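Local structure of beta-glucuronidase (uncultured Clostridium sp., 6U7J) at residues W257-A262 with A352-V358; N16-Q20 with P194-I198; G144-E148 with M170-F174. The protein hydrolyses beta-D-glucuronides as a family 2 glycoside hydrolase and, as a gut microbial enzyme, probably reactivates estrogens by removing glucuronic acid from their conjugates. One frame throughout, in Å; residues are numbered along the deposited sequence.

Interactions 1 and 2 both hold the domain between the sugar-binding domain and the TIM barrel, at places about 29 Å apart between centres: interaction 1 sets the loop before its strand 265-271 against a barrel helix, while interaction 2 ties the chain entering strand 20-32 to the start of its strand 198-208. Interaction 3 stays within the sugar-binding domain, across the chain's centre from interaction 1. Interaction 2 is buried, with one charged arginine bonded to a carbonyl and paired with an aspartate outside the two segments. The other two are partly buried: a tryptophan edge and a beta turn meet a glycine helix end in interaction 1, whereas a glutamine amide pairs with backbone in interaction 3.

Interaction 1 of 3, residues W257-A262 with A352-V358; sequences WQPGSA and ADQKGIV
Trp-257 pushes the edge of its indole against the end of helix 346-355, and this is the tight part of the contact. NE1 donates to Asp-353 O at 3.0 Å, nearly straight (166°), and uses a lone pair in the carbonyl plane with the oxygen also close to the ring plane. CG lies anti to the backbone N (chi1 -173°), which carries the ring to the helix end, where CZ2 comes within 3.6 Å of Gly-356 CA. Glycine suits position 356 because positive phi comes easily to it and because the turn 258-261 presses on the side where a side chain would start. Gly-356 O takes a 2.8 Å bond from Gly-260 N, almost linear at 175°. Gln-258 to Ser-261 form a type II turn in which Pro-259 and the glycine occupy the two middle positions each favours. Pro-259 CB also packs beside Val-358 CG2, 4.0 Å away. The small Ala-262 nestles among the helix-end carbonyls, its CB 3.2 Å from Asp-353 O.

Toward solvent the fit is looser and wetter. Ala-262 N reaches the helix through a water whose second bond, to Gln-354 O, is weak. Gln-354 is exposed, and Lys-355 NZ pairs with Asp-54 of the second subunit. On the barrel side, the Asp-353 carboxylate is held by His-406 and Cys-408 N.

The arrangement is a glycine-ended helix running into the next parallel strand, 358-362, as in the beta-alpha-beta units of a TIM barrel, here docked on a turn of the preceding domain.

Interaction 2 of 3, residues N16-Q20 with P194-I198; sequences NEARQ and PKEYI
Arg-19 reaches along Pro-194 to the backbone of Ile-198. Its CG is anti to the carbonyl carbon (chi1 -55°), and the chain then runs extended to NE, a straight arm that carries the guanidinium across to the other segment. There NH2 donates to Ile-198 O at 2.9 Å with a moderately bent angle of 150°; the oxygen lies in the guanidinium plane and offers an in-plane lone pair. NH1 reaches the same oxygen through a water, 3.1 Å from NH1 and 2.8 Å from Ile-198 O, so two routes lead from the guanidinium to one carbonyl. Tyr-197 comes edge-on, its CD2 4.2 Å from Arg-19 NH2, while the ring itself takes part in a cation-pi contact with Arg-93.

At the root of the arm, Pro-194 CD rests 3.8 Å from Ala-18 O, and Ala-18 CB meets Pro-194 CG at 4.4 Å; a methyl and a compact ring let the loops pass closely. Asn-16 OD1 shapes the first loop, accepting from Ala-18 N (2.6 Å) in an Asx turn and from Arg-19 N (2.8 Å), which extends it to an Asx motif.

Asp-274 OD2 forms a salt bridge with Arg-19 NH2 and accepts from Ile-198 N. Its carboxylate balances the buried charge, and direct bond, water and salt bridge together probably limit rotation of the guanidinium; the chain leading into strand 20-32 is thus tied to the start of strand 198-208.

Interaction 3 of 3, residues G144-E148 with M170-F174; sequences GNILE and MEQKF
Gln-172 OE1 accepts a hydrogen bond from Leu-147 N at 2.9 Å (163°), and a water 2.8 Å from OE1 lies within bonding reach of it and of Asn-145 OD1. Asn-145 is itself held by His-73 O and Gly-75 N. The amide nitrogen is also fully engaged: Gln-172 NE2 donates to Leu-147 O at 3.2 Å, nearly straight at 170°, and its second bond goes to Lys-173 O, 2.9 Å distant, in its own strand. Both acceptors lie close to the amide plane, although NE2 itself stands above the carbonyl plane of Lys-173.

Glutamine suits the place because its amide offers an acceptor and two N-H donors; the oxygen and one N-H serve Leu-147, much as a neighbouring strand would, and the other N-H serves Lys-173 O. The side chain leaves with CG anti to the backbone N and then bends at chi2 (72°), which brings the amide round to face Leu-147 while leaving NE2 near the following carbonyl of its own chain. OE1 also passes 3.3 Å from Ile-146 CA, so the loop lies close against the amide.

Alongside the polar pairing is a small apolar contact. Met-170, whose chain bends at chi3, lays its CE 3.6 Å from Ile-146 CD1, the two side chains crossing at about a right angle. Ile-157 of the partner strand 156-158 touches Ile-146, Met-170 and Gln-172 alike. At the outer side Lys-173 NZ forms a salt bridge with Glu-158 and a weak one with Glu-171 OE1, while Glu-171 pairs with Arg-482 of the third subunit.

The Leu-147 N-H at OE1 and two carbonyls at NE2 support the modelled orientation of the amide, and this neutral two-way pairing lets a side chain fasten an irregular loop to a two-stranded antiparallel sheet.

Interaction 1 of 3, residues W257-A262 with A352-V358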
ATOM      1  N   TRP B 257      15.626 -42.784   0.155  1.00 42.42           N
ATOM      2  CA  TRP B 257      15.424 -41.348   0.252  1.00 39.52           C
ATOM      3  C   TRP B 257      14.275 -40.990  -0.685  1.00 40.45           C
ATOM      4  O   TRP B 257      14.381 -41.159  -1.908  1.00 38.99           O
ATOM      5  CB  TRP B 257      16.705 -40.593  -0.093  1.00 35.70           C
ATOM      6  CG  TRP B 257      16.620 -39.101   0.141  1.00 33.67           C
ATOM      7  CD1 TRP B 257      17.019 -38.423   1.252  1.00 35.04           C
ATOM      8  CD2 TRP B 257      16.104 -38.119  -0.765  1.00 36.66           C
ATOM      9  NE1 TRP B 257      16.795 -37.079   1.096  1.00 38.39           N
ATOM     10  CE2 TRP B 257      16.234 -36.865  -0.137  1.00 35.14           C
ATOM     11  CE3 TRP B 257      15.545 -38.177  -2.047  1.00 38.84           C
ATOM     12  CZ2 TRP B 257      15.821 -35.681  -0.738  1.00 37.58           C
ATOM     13  CZ3 TRP B 257      15.142 -36.999  -2.647  1.00 38.66           C
ATOM     14  CH2 TRP B 257      15.276 -35.766  -1.990  1.00 36.79           C
ATOM     15  N   GLN B 258      13.165 -40.523  -0.114  1.00 36.50           N
ATOM     16  CA  GLN B 258      12.003 -40.257  -0.942  1.00 41.24           C
ATOM     17  C   GLN B 258      11.663 -38.774  -0.935  1.00 43.57           C
ATOM     18  O   GLN B 258      11.823 -38.110   0.099  1.00 40.96           O
ATOM     19  CB  GLN B 258      10.777 -41.055  -0.456  1.00 41.69           C
ATOM     20  CG  GLN B 258      10.986 -42.574  -0.442  1.00 37.33           C
ATOM     21  CD  GLN B 258      10.688 -43.245  -1.780  1.00 49.06           C
ATOM     22  OE1 GLN B 258      10.664 -42.596  -2.838  1.00 53.34           O
ATOM     23  NE2 GLN B 258      10.467 -44.559  -1.740  1.00 50.78           N
ATOM     24  N   PRO B 259      11.211 -38.229  -2.066  1.00 42.36           N
ATOM     25  CA  PRO B 259      10.642 -36.875  -2.063  1.00 43.53           C
ATOM     26  C   PRO B 259       9.580 -36.760  -0.981  1.00 42.10           C
ATOM     27  O   PRO B 259       8.703 -37.611  -0.863  1.00 41.70           O
ATOM     28  CB  PRO B 259      10.038 -36.738  -3.465  1.00 42.38           C
ATOM     29  CG  PRO B 259      10.779 -37.752  -4.301  1.00 40.59           C
ATOM     30  CD  PRO B 259      11.100 -38.885  -3.382  1.00 42.58           C
ATOM     31  N   GLY B 260       9.692 -35.722  -0.154  1.00 37.56           N
ATOM     32  CA  GLY B 260       8.764 -35.537   0.942  1.00 37.68           C
ATOM     33  C   GLY B 260       8.998 -36.425   2.145  1.00 43.12           C
ATOM     34  O   GLY B 260       8.358 -36.210   3.185  1.00 39.30           O
ATOM     35  N   SER B 261       9.906 -37.414   2.054  1.00 41.84           N
ATOM     36  CA  SER B 261      10.138 -38.329   3.183  1.00 42.54           C
ATOM     37  C   SER B 261      11.604 -38.785   3.152  1.00 41.50           C
ATOM     38  O   SER B 261      11.937 -39.905   2.753  1.00 42.82           O
ATOM     39  CB  SER B 261       9.194 -39.530   3.150  1.00 35.67           C
ATOM     40  OG  SER B 261       9.484 -40.384   4.243  1.00 48.84           O
ATOM     41  N   ALA B 262      12.484 -37.912   3.625  1.00 38.79           N
ATOM     42  CA  ALA B 262      13.914 -38.156   3.519  1.00 39.72           C
ATOM     43  C   ALA B 262      14.373 -39.258   4.475  1.00 39.07           C
ATOM     44  O   ALA B 262      13.869 -39.387   5.592  1.00 42.03           O
ATOM     45  CB  ALA B 262      14.681 -36.863   3.802  1.00 36.62           C
ATOM     46  N   ALA B 352      17.396 -29.146   2.207  1.00 33.84           N
ATOM     47  CA  ALA B 352      16.619 -29.902   1.230  1.00 31.64           C
ATOM     48  C   ALA B 352      16.868 -31.402   1.364  1.00 36.40           C
ATOM     49  O   ALA B 352      15.954 -32.211   1.160  1.00 35.81           O
ATOM     50  CB  ALA B 352      16.954 -29.428  -0.183  1.00 30.37           C
ATOM     51  N   ASP B 353      18.108 -31.796   1.692  1.00 35.71           N
ATOM     52  CA  ASP B 353      18.373 -33.206   1.970  1.00 34.62           C
ATOM     53  C   ASP B 353      17.535 -33.693   3.139  1.00 37.25           C
ATOM     54  O   ASP B 353      16.955 -34.782   3.085  1.00 38.52           O
ATOM     55  CB  ASP B 353      19.858 -33.438   2.279  1.00 33.06           C
ATOM     56  CG  ASP B 353      20.703 -33.594   1.031  1.00 35.90           C
ATOM     57  OD1 ASP B 353      20.143 -33.774  -0.077  1.00 38.49           O
ATOM     58  OD2 ASP B 353      21.939 -33.522   1.160  1.00 41.94           O
ATOM     59  N   GLN B 354      17.479 -32.910   4.218  1.00 33.91           N
ATOM     60  CA  GLN B 354      16.782 -33.376   5.405  1.00 35.73           C
ATOM     61  C   GLN B 354      15.270 -33.336   5.244  1.00 36.28           C
ATOM     62  O   GLN B 354      14.580 -34.201   5.787  1.00 37.62           O
ATOM     63  CB  GLN B 354      17.213 -32.563   6.616  1.00 33.17           C
ATOM     64  CG  GLN B 354      18.562 -33.002   7.146  1.00 42.80           C
ATOM     65  CD  GLN B 354      19.172 -31.999   8.102  1.00 44.88           C
ATOM     66  OE1 GLN B 354      18.521 -31.529   9.038  1.00 47.62           O
ATOM     67  NE2 GLN B 354      20.437 -31.675   7.878  1.00 43.35           N
ATOM     68  N   LYS B 355      14.734 -32.366   4.509  1.00 36.54           N
ATOM     69  CA  LYS B 355      13.289 -32.266   4.365  1.00 40.56           C
ATOM     70  C   LYS B 355      12.757 -33.020   3.157  1.00 39.16           C
ATOM     71  O   LYS B 355      11.545 -33.024   2.936  1.00 42.56           O
ATOM     72  CB  LYS B 355      12.865 -30.799   4.284  1.00 38.31           C
ATOM     73  CG  LYS B 355      13.036 -30.047   5.583  1.00 35.85           C
ATOM     74  CD  LYS B 355      12.806 -28.563   5.353  1.00 43.24           C
ATOM     75  CE  LYS B 355      13.124 -27.761   6.600  1.00 44.86           C
ATOM     76  NZ  LYS B 355      12.439 -28.303   7.799  1.00 44.29           N
ATOM     77  N   GLY B 356      13.620 -33.659   2.373  1.00 38.82           N
ATOM     78  CA  GLY B 356      13.139 -34.414   1.233  1.00 38.75           C
ATOM     79  C   GLY B 356      12.678 -33.573   0.064  1.00 39.80           C
ATOM     80  O   GLY B 356      11.768 -33.989  -0.664  1.00 42.52           O
ATOM     81  N   ILE B 357      13.288 -32.403  -0.153  1.00 34.95           N
ATOM     82  CA  ILE B 357      12.907 -31.519  -1.251  1.00 35.59           C
ATOM     83  C   ILE B 357      13.797 -31.809  -2.453  1.00 33.69           C
ATOM     84  O   ILE B 357      15.011 -31.981  -2.324  1.00 35.13           O
ATOM     85  CB  ILE B 357      12.994 -30.042  -0.821  1.00 38.22           C
ATOM     86  CG1 ILE B 357      11.955 -29.727   0.270  1.00 38.40           C
ATOM     87  CG2 ILE B 357      12.800 -29.107  -2.017  1.00 31.06           C
ATOM     88  CD1 ILE B 357      12.308 -28.501   1.141  1.00 34.63           C
ATOM     89  N   VAL B 358      13.202 -31.859  -3.626  1.00 33.87           N
ATOM     90  CA  VAL B 358      13.927 -32.179  -4.850  1.00 34.63           C
ATOM     91  C   VAL B 358      14.434 -30.884  -5.471  1.00 36.66           C
ATOM     92  O   VAL B 358      13.713 -29.886  -5.517  1.00 35.21           O
ATOM     93  CB  VAL B 358      13.019 -32.962  -5.814  1.00 33.05           C
ATOM     94  CG1 VAL B 358      13.641 -33.063  -7.171  1.00 32.01           C
ATOM     95  CG2 VAL B 358      12.734 -34.352  -5.242  1.00 31.62           C
TER
HETATM   96  O   HOH W   1      11.524 -35.669   5.481  1.00 44.97           O

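Interaction 2 of 3, residues N16-Q20 with P194-I198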
ATOM      1  N   ASN B  16      33.976 -32.568  15.344  1.00 38.36           N
ATOM      2  CA  ASN B  16      33.888 -33.836  16.069  1.00 38.40           C
ATOM      3  C   ASN B  16      35.038 -33.925  17.075  1.00 39.43           C
ATOM      4  O   ASN B  16      35.544 -32.899  17.528  1.00 36.06           O
ATOM      5  CB  ASN B  16      33.882 -35.028  15.093  1.00 33.62           C
ATOM      6  CG  ASN B  16      35.046 -35.001  14.112  1.00 36.89           C
ATOM      7  OD1 ASN B  16      36.188 -34.735  14.487  1.00 39.01           O
ATOM      8  ND2 ASN B  16      34.762 -35.296  12.850  1.00 34.12           N
ATOM      9  N   GLU B  17      35.463 -35.139  17.437  1.00 40.34           N
ATOM     10  CA  GLU B  17      36.582 -35.269  18.374  1.00 41.08           C
ATOM     11  C   GLU B  17      37.915 -34.886  17.743  1.00 36.68           C
ATOM     12  O   GLU B  17      38.880 -34.629  18.476  1.00 42.42           O
ATOM     13  CB  GLU B  17      36.659 -36.703  18.904  1.00 40.55           C
ATOM     14  CG  GLU B  17      37.382 -37.653  17.969  1.00 38.12           C
ATOM     15  CD  GLU B  17      36.497 -38.176  16.857  1.00 47.05           C
ATOM     16  OE1 GLU B  17      35.367 -37.640  16.672  1.00 41.66           O
ATOM     17  OE2 GLU B  17      36.935 -39.137  16.169  1.00 48.23           O
ATOM     18  N   ALA B  18      37.982 -34.831  16.412  1.00 37.57           N
ATOM     19  CA  ALA B  18      39.215 -34.658  15.649  1.00 39.61           C
ATOM     20  C   ALA B  18      39.320 -33.322  14.936  1.00 39.97           C
ATOM     21  O   ALA B  18      40.416 -32.775  14.839  1.00 44.61           O
ATOM     22  CB  ALA B  18      39.349 -35.771  14.605  1.00 38.11           C
ATOM     23  N   ARG B  19      38.216 -32.800  14.406  1.00 38.30           N
ATOM     24  CA  ARG B  19      38.213 -31.559  13.644  1.00 36.75           C
ATOM     25  C   ARG B  19      37.372 -30.517  14.370  1.00 39.89           C
ATOM     26  O   ARG B  19      36.422 -30.852  15.092  1.00 38.63           O
ATOM     27  CB  ARG B  19      37.663 -31.766  12.228  1.00 35.92           C
ATOM     28  CG  ARG B  19      38.346 -32.839  11.395  1.00 35.65           C
ATOM     29  CD  ARG B  19      37.657 -33.011  10.050  1.00 38.66           C
ATOM     30  NE  ARG B  19      38.376 -33.902   9.134  1.00 34.16           N
ATOM     31  CZ  ARG B  19      38.381 -33.756   7.812  1.00 38.88           C
ATOM     32  NH1 ARG B  19      37.716 -32.749   7.245  1.00 38.13           N
ATOM     33  NH2 ARG B  19      39.044 -34.610   7.050  1.00 39.32           N
ATOM     34  N   GLN B  20      37.731 -29.249  14.179  1.00 33.72           N
ATOM     35  CA  GLN B  20      36.986 -28.174  14.813  1.00 36.70           C
ATOM     36  C   GLN B  20      36.866 -26.987  13.857  1.00 36.99           C
ATOM     37  O   GLN B  20      37.692 -26.825  12.952  1.00 35.14           O
ATOM     38  CB  GLN B  20      37.619 -27.730  16.135  1.00 38.58           C
ATOM     39  CG  GLN B  20      36.640 -26.980  17.020  1.00 41.85           C
ATOM     40  CD  GLN B  20      37.217 -26.588  18.365  1.00 49.43           C
ATOM     41  OE1 GLN B  20      38.438 -26.398  18.525  1.00 46.81           O
ATOM     42  NE2 GLN B  20      36.333 -26.461  19.353  1.00 47.55           N
ATOM     43  N   PRO B 194      43.643 -33.071  11.644  1.00 40.51           N
ATOM     44  CA  PRO B 194      44.965 -33.706  11.727  1.00 41.55           C
ATOM     45  C   PRO B 194      45.723 -33.544  10.416  1.00 42.29           C
ATOM     46  O   PRO B 194      45.132 -33.334   9.350  1.00 35.95           O
ATOM     47  CB  PRO B 194      44.640 -35.180  12.004  1.00 44.04           C
ATOM     48  CG  PRO B 194      43.271 -35.159  12.636  1.00 41.08           C
ATOM     49  CD  PRO B 194      42.555 -34.017  11.976  1.00 39.85           C
ATOM     50  N   LYS B 195      47.060 -33.642  10.500  1.00 39.61           N
ATOM     51  CA  LYS B 195      47.878 -33.459   9.304  1.00 38.60           C
ATOM     52  C   LYS B 195      47.737 -34.611   8.314  1.00 39.02           C
ATOM     53  O   LYS B 195      47.997 -34.425   7.119  1.00 39.38           O
ATOM     54  CB  LYS B 195      49.344 -33.265   9.687  1.00 40.75           C
ATOM     55  CG  LYS B 195      49.568 -32.087  10.609  1.00 42.81           C
ATOM     56  CD  LYS B 195      50.747 -31.236  10.176  1.00 44.20           C
ATOM     57  CE  LYS B 195      50.763 -29.906  10.945  1.00 48.60           C
ATOM     58  NZ  LYS B 195      52.114 -29.260  10.978  1.00 50.85           N
ATOM     59  N   GLU B 196      47.319 -35.784   8.765  1.00 37.59           N
ATOM     60  CA  GLU B 196      46.947 -36.866   7.862  1.00 45.46           C
ATOM     61  C   GLU B 196      45.436 -37.006   7.942  1.00 39.36           C
ATOM     62  O   GLU B 196      44.900 -37.284   9.021  1.00 38.95           O
ATOM     63  CB  GLU B 196      47.648 -38.179   8.226  1.00 42.44           C
ATOM     64  CG  GLU B 196      49.161 -38.041   8.435  1.00 47.58           C
ATOM     65  CD  GLU B 196      49.887 -39.397   8.444  1.00 54.68           C
ATOM     66  OE1 GLU B 196      51.025 -39.473   7.918  1.00 47.05           O
ATOM     67  OE2 GLU B 196      49.318 -40.380   8.983  1.00 55.69           O
ATOM     68  N   TYR B 197      44.753 -36.819   6.813  1.00 41.65           N
ATOM     69  CA  TYR B 197      43.337 -36.491   6.879  1.00 37.76           C
ATOM     70  C   TYR B 197      42.604 -36.895   5.607  1.00 40.56           C
ATOM     71  O   TYR B 197      43.195 -37.066   4.532  1.00 41.31           O
ATOM     72  CB  TYR B 197      43.147 -34.991   7.109  1.00 36.62           C
ATOM     73  CG  TYR B 197      43.526 -34.178   5.898  1.00 38.74           C
ATOM     74  CD1 TYR B 197      44.854 -33.814   5.673  1.00 38.65           C
ATOM     75  CD2 TYR B 197      42.565 -33.779   4.971  1.00 37.74           C
ATOM     76  CE1 TYR B 197      45.208 -33.071   4.571  1.00 40.14           C
ATOM     77  CE2 TYR B 197      42.913 -33.037   3.857  1.00 36.95           C
ATOM     78  CZ  TYR B 197      44.235 -32.690   3.659  1.00 41.15           C
ATOM     79  OH  TYR B 197      44.592 -31.950   2.559  1.00 41.30           O
ATOM     80  N   ILE B 198      41.282 -36.966   5.740  1.00 38.97           N
ATOM     81  CA  ILE B 198      40.396 -37.303   4.635  1.00 38.24           C
ATOM     82  C   ILE B 198      40.173 -36.059   3.781  1.00 39.60           C
ATOM     83  O   ILE B 198      39.693 -35.031   4.278  1.00 43.14           O
ATOM     84  CB  ILE B 198      39.069 -37.868   5.160  1.00 38.96           C
ATOM     85  CG1 ILE B 198      39.336 -39.135   5.982  1.00 38.62           C
ATOM     86  CG2 ILE B 198      38.108 -38.140   4.017  1.00 36.77           C
ATOM     87  CD1 ILE B 198      38.322 -39.368   7.091  1.00 35.79           C
TER
HETATM   88  O   HOH W   2      38.809 -32.355   4.318  1.00 39.55           O

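Interaction 3 of 3, residues G144-E148 with M170-F174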
ATOM      1  N   GLY B 144      35.575  -7.837  -5.394  1.00 24.55           N
ATOM      2  CA  GLY B 144      35.329  -7.126  -6.643  1.00 26.39           C
ATOM      3  C   GLY B 144      34.057  -7.612  -7.310  1.00 24.65           C
ATOM      4  O   GLY B 144      33.771  -8.813  -7.310  1.00 28.19           O
ATOM      5  N   ASN B 145      33.305  -6.679  -7.900  1.00 26.49           N
ATOM      6  CA  ASN B 145      31.983  -7.006  -8.438  1.00 30.56           C
ATOM      7  C   ASN B 145      31.876  -6.881  -9.956  1.00 29.70           C
ATOM      8  O   ASN B 145      30.762  -6.938 -10.497  1.00 32.94           O
ATOM      9  CB  ASN B 145      30.910  -6.141  -7.775  1.00 28.96           C
ATOM     10  CG  ASN B 145      31.043  -4.672  -8.109  1.00 29.61           C
ATOM     11  OD1 ASN B 145      31.700  -4.285  -9.077  1.00 31.24           O
ATOM     12  ND2 ASN B 145      30.411  -3.834  -7.296  1.00 31.60           N
ATOM     13  N   ILE B 146      32.980  -6.698 -10.649  1.00 24.98           N
ATOM     14  CA  ILE B 146      32.942  -6.475 -12.088  1.00 28.01           C
ATOM     15  C   ILE B 146      32.725  -7.797 -12.813  1.00 32.73           C
ATOM     16  O   ILE B 146      33.329  -8.822 -12.478  1.00 34.21           O
ATOM     17  CB  ILE B 146      34.231  -5.773 -12.536  1.00 29.58           C
ATOM     18  CG1 ILE B 146      34.208  -4.344 -11.999  1.00 33.14           C
ATOM     19  CG2 ILE B 146      34.366  -5.790 -14.056  1.00 31.46           C
ATOM     20  CD1 ILE B 146      35.480  -3.614 -12.174  1.00 35.38           C
ATOM     21  N   LEU B 147      31.836  -7.791 -13.800  1.00 37.09           N
ATOM     22  CA  LEU B 147      31.566  -8.979 -14.595  1.00 34.71           C
ATOM     23  C   LEU B 147      31.970  -8.702 -16.032  1.00 37.74           C
ATOM     24  O   LEU B 147      31.667  -7.633 -16.573  1.00 33.17           O
ATOM     25  CB  LEU B 147      30.094  -9.385 -14.530  1.00 34.21           C
ATOM     26  CG  LEU B 147      29.583  -9.884 -13.178  1.00 33.03           C
ATOM     27  CD1 LEU B 147      28.065 -10.059 -13.248  1.00 32.59           C
ATOM     28  CD2 LEU B 147      30.291 -11.195 -12.737  1.00 30.40           C
ATOM     29  N   GLU B 148      32.673  -9.654 -16.629  1.00 36.55           N
ATOM     30  CA  GLU B 148      33.128  -9.574 -18.010  1.00 38.90           C
ATOM     31  C   GLU B 148      32.562 -10.754 -18.791  1.00 36.92           C
ATOM     32  O   GLU B 148      31.829 -11.585 -18.253  1.00 36.33           O
ATOM     33  CB  GLU B 148      34.659  -9.554 -18.086  1.00 41.09           C
ATOM     34  CG  GLU B 148      35.291  -8.314 -17.493  1.00 44.41           C
ATOM     35  CD  GLU B 148      35.267  -7.125 -18.431  1.00 49.78           C
ATOM     36  OE1 GLU B 148      34.362  -7.042 -19.298  1.00 52.35           O
ATOM     37  OE2 GLU B 148      36.172  -6.265 -18.304  1.00 60.27           O
ATOM     38  N   MET B 170      33.037   4.424 -15.726  1.00 47.72           N
ATOM     39  CA  MET B 170      32.899   2.965 -15.712  1.00 49.94           C
ATOM     40  C   MET B 170      31.486   2.545 -15.374  1.00 49.56           C
ATOM     41  O   MET B 170      31.004   2.808 -14.274  1.00 51.21           O
ATOM     42  CB  MET B 170      33.849   2.321 -14.705  1.00 50.09           C
ATOM     43  CG  MET B 170      35.007   1.605 -15.342  1.00 51.70           C
ATOM     44  SD  MET B 170      35.863   0.486 -14.216  1.00 55.35           S
ATOM     45  CE  MET B 170      34.894  -0.971 -14.476  1.00 55.80           C
ATOM     46  N   GLU B 171      30.824   1.881 -16.313  1.00 44.91           N
ATOM     47  CA  GLU B 171      29.458   1.427 -16.114  1.00 48.89           C
ATOM     48  C   GLU B 171      29.374  -0.074 -16.348  1.00 40.34           C
ATOM     49  O   GLU B 171      29.770  -0.563 -17.412  1.00 40.30           O
ATOM     50  CB  GLU B 171      28.495   2.163 -17.046  1.00 45.33           C
ATOM     51  CG  GLU B 171      28.132   3.549 -16.573  1.00 53.87           C
ATOM     52  CD  GLU B 171      26.878   4.075 -17.250  1.00 64.75           C
ATOM     53  OE1 GLU B 171      26.434   3.454 -18.245  1.00 62.92           O
ATOM     54  OE2 GLU B 171      26.334   5.103 -16.784  1.00 71.84           O
ATOM     55  N   GLN B 172      28.835  -0.792 -15.367  1.00 36.79           N
ATOM     56  CA  GLN B 172      28.626  -2.228 -15.488  1.00 36.12           C
ATOM     57  C   GLN B 172      27.382  -2.491 -16.328  1.00 37.55           C
ATOM     58  O   GLN B 172      26.298  -1.988 -16.008  1.00 37.52           O
ATOM     59  CB  GLN B 172      28.477  -2.858 -14.107  1.00 33.57           C
ATOM     60  CG  GLN B 172      28.163  -4.330 -14.138  1.00 28.33           C
ATOM     61  CD  GLN B 172      29.355  -5.166 -14.579  1.00 37.39           C
ATOM     62  OE1 GLN B 172      30.329  -5.338 -13.831  1.00 30.40           O
ATOM     63  NE2 GLN B 172      29.282  -5.695 -15.801  1.00 32.35           N
ATOM     64  N   LYS B 173      27.529  -3.275 -17.393  1.00 36.91           N
ATOM     65  CA  LYS B 173      26.401  -3.728 -18.192  1.00 40.54           C
ATOM     66  C   LYS B 173      26.197  -5.229 -18.007  1.00 36.58           C
ATOM     67  O   LYS B 173      27.157  -5.976 -17.814  1.00 33.78           O
ATOM     68  CB  LYS B 173      26.611  -3.401 -19.677  1.00 39.53           C
ATOM     69  CG  LYS B 173      26.743  -1.904 -19.970  1.00 43.92           C
ATOM     70  CD  LYS B 173      25.393  -1.258 -20.160  1.00 44.99           C
ATOM     71  CE  LYS B 173      25.357   0.115 -19.529  1.00 57.86           C
ATOM     72  NZ  LYS B 173      25.662   1.216 -20.500  1.00 61.61           N
ATOM     73  N   PHE B 174      24.934  -5.663 -18.039  1.00 32.12           N
ATOM     74  CA  PHE B 174      24.589  -7.079 -18.055  1.00 33.59           C
ATOM     75  C   PHE B 174      23.124  -7.205 -18.449  1.00 40.66           C
ATOM     76  O   PHE B 174      22.370  -6.229 -18.427  1.00 37.89           O
ATOM     77  CB  PHE B 174      24.864  -7.782 -16.709  1.00 38.29           C
ATOM     78  CG  PHE B 174      24.326  -7.055 -15.494  1.00 37.01           C
ATOM     79  CD1 PHE B 174      25.179  -6.329 -14.671  1.00 35.34           C
ATOM     80  CD2 PHE B 174      22.979  -7.127 -15.157  1.00 37.78           C
ATOM     81  CE1 PHE B 174      24.699  -5.658 -13.557  1.00 34.55           C
ATOM     82  CE2 PHE B 174      22.487  -6.466 -14.040  1.00 32.18           C
ATOM     83  CZ  PHE B 174      23.342  -5.725 -13.238  1.00 32.43           C
TER
HETATM   84  O   HOH W   3      30.353  -3.838 -11.437  1.00 30.56           O